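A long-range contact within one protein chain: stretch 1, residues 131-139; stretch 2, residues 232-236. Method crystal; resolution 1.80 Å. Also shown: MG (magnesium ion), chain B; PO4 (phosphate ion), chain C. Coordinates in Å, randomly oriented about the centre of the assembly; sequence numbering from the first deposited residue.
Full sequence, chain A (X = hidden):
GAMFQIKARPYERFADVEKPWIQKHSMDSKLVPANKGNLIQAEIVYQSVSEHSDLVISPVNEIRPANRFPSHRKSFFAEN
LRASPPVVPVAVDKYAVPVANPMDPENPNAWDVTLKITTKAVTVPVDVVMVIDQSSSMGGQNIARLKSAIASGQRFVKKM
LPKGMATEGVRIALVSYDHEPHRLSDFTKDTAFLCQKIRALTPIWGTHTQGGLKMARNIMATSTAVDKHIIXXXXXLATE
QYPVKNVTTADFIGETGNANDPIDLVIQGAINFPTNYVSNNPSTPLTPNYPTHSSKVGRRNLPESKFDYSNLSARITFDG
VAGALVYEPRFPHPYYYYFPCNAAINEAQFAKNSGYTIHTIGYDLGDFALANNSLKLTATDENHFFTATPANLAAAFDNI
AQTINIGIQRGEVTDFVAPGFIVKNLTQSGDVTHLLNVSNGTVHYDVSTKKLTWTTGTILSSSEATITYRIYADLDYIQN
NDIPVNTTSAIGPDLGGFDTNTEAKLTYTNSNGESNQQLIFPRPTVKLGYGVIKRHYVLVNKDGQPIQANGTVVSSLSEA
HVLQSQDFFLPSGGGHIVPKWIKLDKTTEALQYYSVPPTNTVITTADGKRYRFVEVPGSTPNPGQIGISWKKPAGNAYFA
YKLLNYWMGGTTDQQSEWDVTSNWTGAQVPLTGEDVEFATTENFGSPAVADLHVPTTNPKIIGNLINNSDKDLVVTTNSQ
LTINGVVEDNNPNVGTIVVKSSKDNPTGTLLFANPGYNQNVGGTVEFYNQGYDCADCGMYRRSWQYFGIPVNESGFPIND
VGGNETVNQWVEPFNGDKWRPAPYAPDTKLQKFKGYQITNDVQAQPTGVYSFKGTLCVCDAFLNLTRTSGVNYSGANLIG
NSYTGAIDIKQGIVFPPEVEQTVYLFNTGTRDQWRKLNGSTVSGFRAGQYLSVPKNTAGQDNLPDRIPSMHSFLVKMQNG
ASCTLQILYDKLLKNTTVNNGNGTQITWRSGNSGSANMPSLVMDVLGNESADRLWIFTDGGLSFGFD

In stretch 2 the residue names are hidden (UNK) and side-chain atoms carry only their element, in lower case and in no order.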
# COMPACT_ATOMS: atom_id res chain seq x y z
N VAL A 131 3.64 2.96 -31.23
CA VAL A 131 4.33 3.01 -32.54
C VAL A 131 3.36 2.50 -33.60
O VAL A 131 3.01 1.30 -33.60
CB VAL A 131 5.62 2.16 -32.52
CG1 VAL A 131 6.40 2.29 -33.81
CG2 VAL A 131 6.46 2.52 -31.31
N ILE A 132 2.97 3.37 -34.54
CA ILE A 132 1.92 3.04 -35.50
C ILE A 132 2.47 3.07 -36.92
O ILE A 132 3.01 4.09 -37.37
CB ILE A 132 0.69 3.96 -35.36
CG1 ILE A 132 0.25 4.04 -33.89
CG2 ILE A 132 -0.48 3.46 -36.24
CD1 ILE A 132 -1.04 4.82 -33.65
N ASP A 133 2.29 1.95 -37.63
CA ASP A 133 2.57 1.76 -39.05
C ASP A 133 1.57 2.56 -39.88
O ASP A 133 0.37 2.27 -39.83
CB ASP A 133 2.43 0.26 -39.27
CG ASP A 133 2.73 -0.21 -40.67
OD1 ASP A 133 2.83 0.58 -41.63
OD2 ASP A 133 2.84 -1.45 -40.79
N GLN A 134 2.03 3.60 -40.59
CA GLN A 134 1.21 4.31 -41.57
C GLN A 134 1.73 4.09 -42.99
O GLN A 134 1.67 4.99 -43.84
CB GLN A 134 1.09 5.81 -41.24
CG GLN A 134 2.36 6.62 -41.29
CD GLN A 134 2.10 8.14 -41.26
OE1 GLN A 134 1.08 8.61 -40.75
NE2 GLN A 134 3.02 8.90 -41.82
N SER A 135 2.28 2.91 -43.26
CA SER A 135 2.82 2.59 -44.58
C SER A 135 1.69 2.38 -45.58
O SER A 135 0.54 2.20 -45.21
CB SER A 135 3.71 1.35 -44.51
OG SER A 135 2.93 0.21 -44.22
N SER A 136 2.04 2.36 -46.86
CA SER A 136 1.02 2.29 -47.91
C SER A 136 0.24 0.98 -47.88
O SER A 136 -0.95 0.95 -48.25
CB SER A 136 1.68 2.54 -49.29
OG SER A 136 2.20 1.35 -49.84
N SER A 137 0.83 -0.10 -47.35
CA SER A 137 0.08 -1.35 -47.23
C SER A 137 -1.08 -1.23 -46.25
O SER A 137 -1.97 -2.11 -46.26
CB SER A 137 1.02 -2.48 -46.80
OG SER A 137 1.54 -2.19 -45.50
N MET A 138 -1.07 -0.21 -45.38
CA MET A 138 -2.17 0.07 -44.47
C MET A 138 -3.25 0.95 -45.11
O MET A 138 -4.29 1.20 -44.48
CB MET A 138 -1.67 0.79 -43.19
CG MET A 138 -0.60 0.03 -42.38
SD MET A 138 -1.26 -1.26 -41.31
CE MET A 138 -2.11 -0.34 -40.04
N GLY A 139 -3.04 1.36 -46.36
CA GLY A 139 -3.97 2.21 -47.08
C GLY A 139 -4.45 1.64 -48.41
O GLY A 139 -4.31 0.45 -48.66
N UNK A 232 3.44 -1.81 -30.63
CA UNK A 232 3.60 -1.70 -32.07
C UNK A 232 2.33 -2.15 -32.76
O UNK A 232 1.87 -3.27 -32.56
c UNK A 232 5.04 -2.62 -34.05
c UNK A 232 6.13 -3.70 -34.29
c UNK A 232 5.42 -1.28 -34.64
c UNK A 232 4.79 -2.54 -32.56
N UNK A 233 1.78 -1.28 -33.59
CA UNK A 233 0.54 -1.51 -34.32
C UNK A 233 0.90 -1.53 -35.80
O UNK A 233 1.22 -0.48 -36.38
c UNK A 233 -2.81 1.51 -32.93
s UNK A 233 -1.48 1.08 -31.82
c UNK A 233 -0.95 -0.48 -32.55
c UNK A 233 -0.48 -0.42 -34.00
N UNK A 234 0.88 -2.70 -36.41
CA UNK A 234 1.42 -2.83 -37.76
C UNK A 234 0.70 -3.96 -38.48
O UNK A 234 0.17 -4.87 -37.85
c UNK A 234 2.93 -3.08 -37.71
o UNK A 234 3.42 -3.38 -39.01
N UNK A 235 0.70 -3.91 -39.82
CA UNK A 235 0.21 -5.12 -40.47
C UNK A 235 1.28 -6.20 -40.57
O UNK A 235 0.96 -7.31 -41.00
o UNK A 235 0.13 -3.51 -43.72
c UNK A 235 -0.39 -4.84 -41.85
o UNK A 235 1.82 -4.65 -42.81
c UNK A 235 0.60 -4.30 -42.85
N UNK A 236 2.51 -5.91 -40.16
CA UNK A 236 3.50 -6.95 -39.90
C UNK A 236 4.51 -7.20 -41.01
O UNK A 236 5.47 -7.97 -40.79
MG MG B . 3.51 -1.60 -45.08
P PO4 C . 4.63 -0.56 -47.95
O1 PO4 C . 4.47 0.86 -48.55
O2 PO4 C . 6.06 -0.74 -47.47
O3 PO4 C . 4.38 -1.54 -49.08
O4 PO4 C . 3.62 -0.81 -46.90
O HOH W 1 3.19 -2.47 -43.28
O HOH W 2 4.11 -3.51 -45.70

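Position 232 opens the second stretch, on a strand that runs parallel to the strand of residues 131-133. Its side chain consists of four carbons and forks at the second, with no heteroatom. One tip of the fork lies 3.8 Å from CG1 of Val-131, on the same face of the sheet. Four carbons forked in this way make leucine. Leu-232 suits a buried site beside valine, because its branched end reaches back toward the neighbouring strand and packs CD1 against the CG1 methyl. Its CA also approaches O of Val-131 at 3.4 Å, a CA-H...O contact typical of closely paired strands.

At position 233 the side chain is an unbranched run of two carbons, a sulfur and one carbon. It leaves the sheet on the face shared with Ile-132, and its terminal carbon lies 3.8 Å from CD1 of Ile-132. A sulfur inside the chain identifies methionine. The long, flexible, apolar chain of Met-233 serves well in this buried layer. The backbone here ties the strands together from both ends of the residue: N of Met-233 donates to O of Val-131 at 2.9 Å, and O of Met-233 accepts from N of Asp-133, also at 2.9 Å. Both bonds are nearly straight.

Position 234 carries one carbon and then one oxygen, a small hydroxyl side chain without a methyl, and its oxygen lies 2.7 Å from OD2 of Asp-133. It is therefore serine rather than threonine. OG of Ser-234 (chi1 t) donates to that carboxylate oxygen. OG of Ser-234 also accepts from N of position 236, at 2.9 Å, so that one hydroxyl both holds the aspartate and braces the turn that follows the strand.

Position 235 has two carbons, the second bearing two oxygens, and one of its oxygens lies 2.6 Å from OG of Ser-137. This short carboxylate is aspartate. OD2 of Asp-235 receives a hydrogen bond from that serine hydroxyl, while N of Asp-235 makes a weak one to OD2 of Asp-133 at 3.4 Å. The two acids come close, with OD1 of Asp-235 3.9 Å from OD2 of Asp-133, but water 1 donates to both of these oxygens and is itself bound to magnesium.

Position 236 has no side-chain atoms and is glycine. With phi near 99° and psi near -10°, a CB would be jammed against the carbonyl O of Asp-235, so the backbone itself calls for this residue.

The contact thus has two parts. Parallel strands, joined by backbone hydrogen bonds and packed by apolar side chains on both faces, bring the segments that follow the strands together, so that Asp-133 and Ser-137 meet Ser-234 and Asp-235. There, the acids support the metal site through its ligands: OD1 of Asp-133 accepts from OG of Ser-135 at 2.6 Å, and Asp-235 accepts from Ser-137. Those serine OG atoms each lie 2.1 Å from MG, and the oxygen of water 1 lies 2.0 Å from it. The carboxylates therefore hold the hydroxyls and the water around the ion without binding it directly.

Stretch 2 232-236: LMSDG
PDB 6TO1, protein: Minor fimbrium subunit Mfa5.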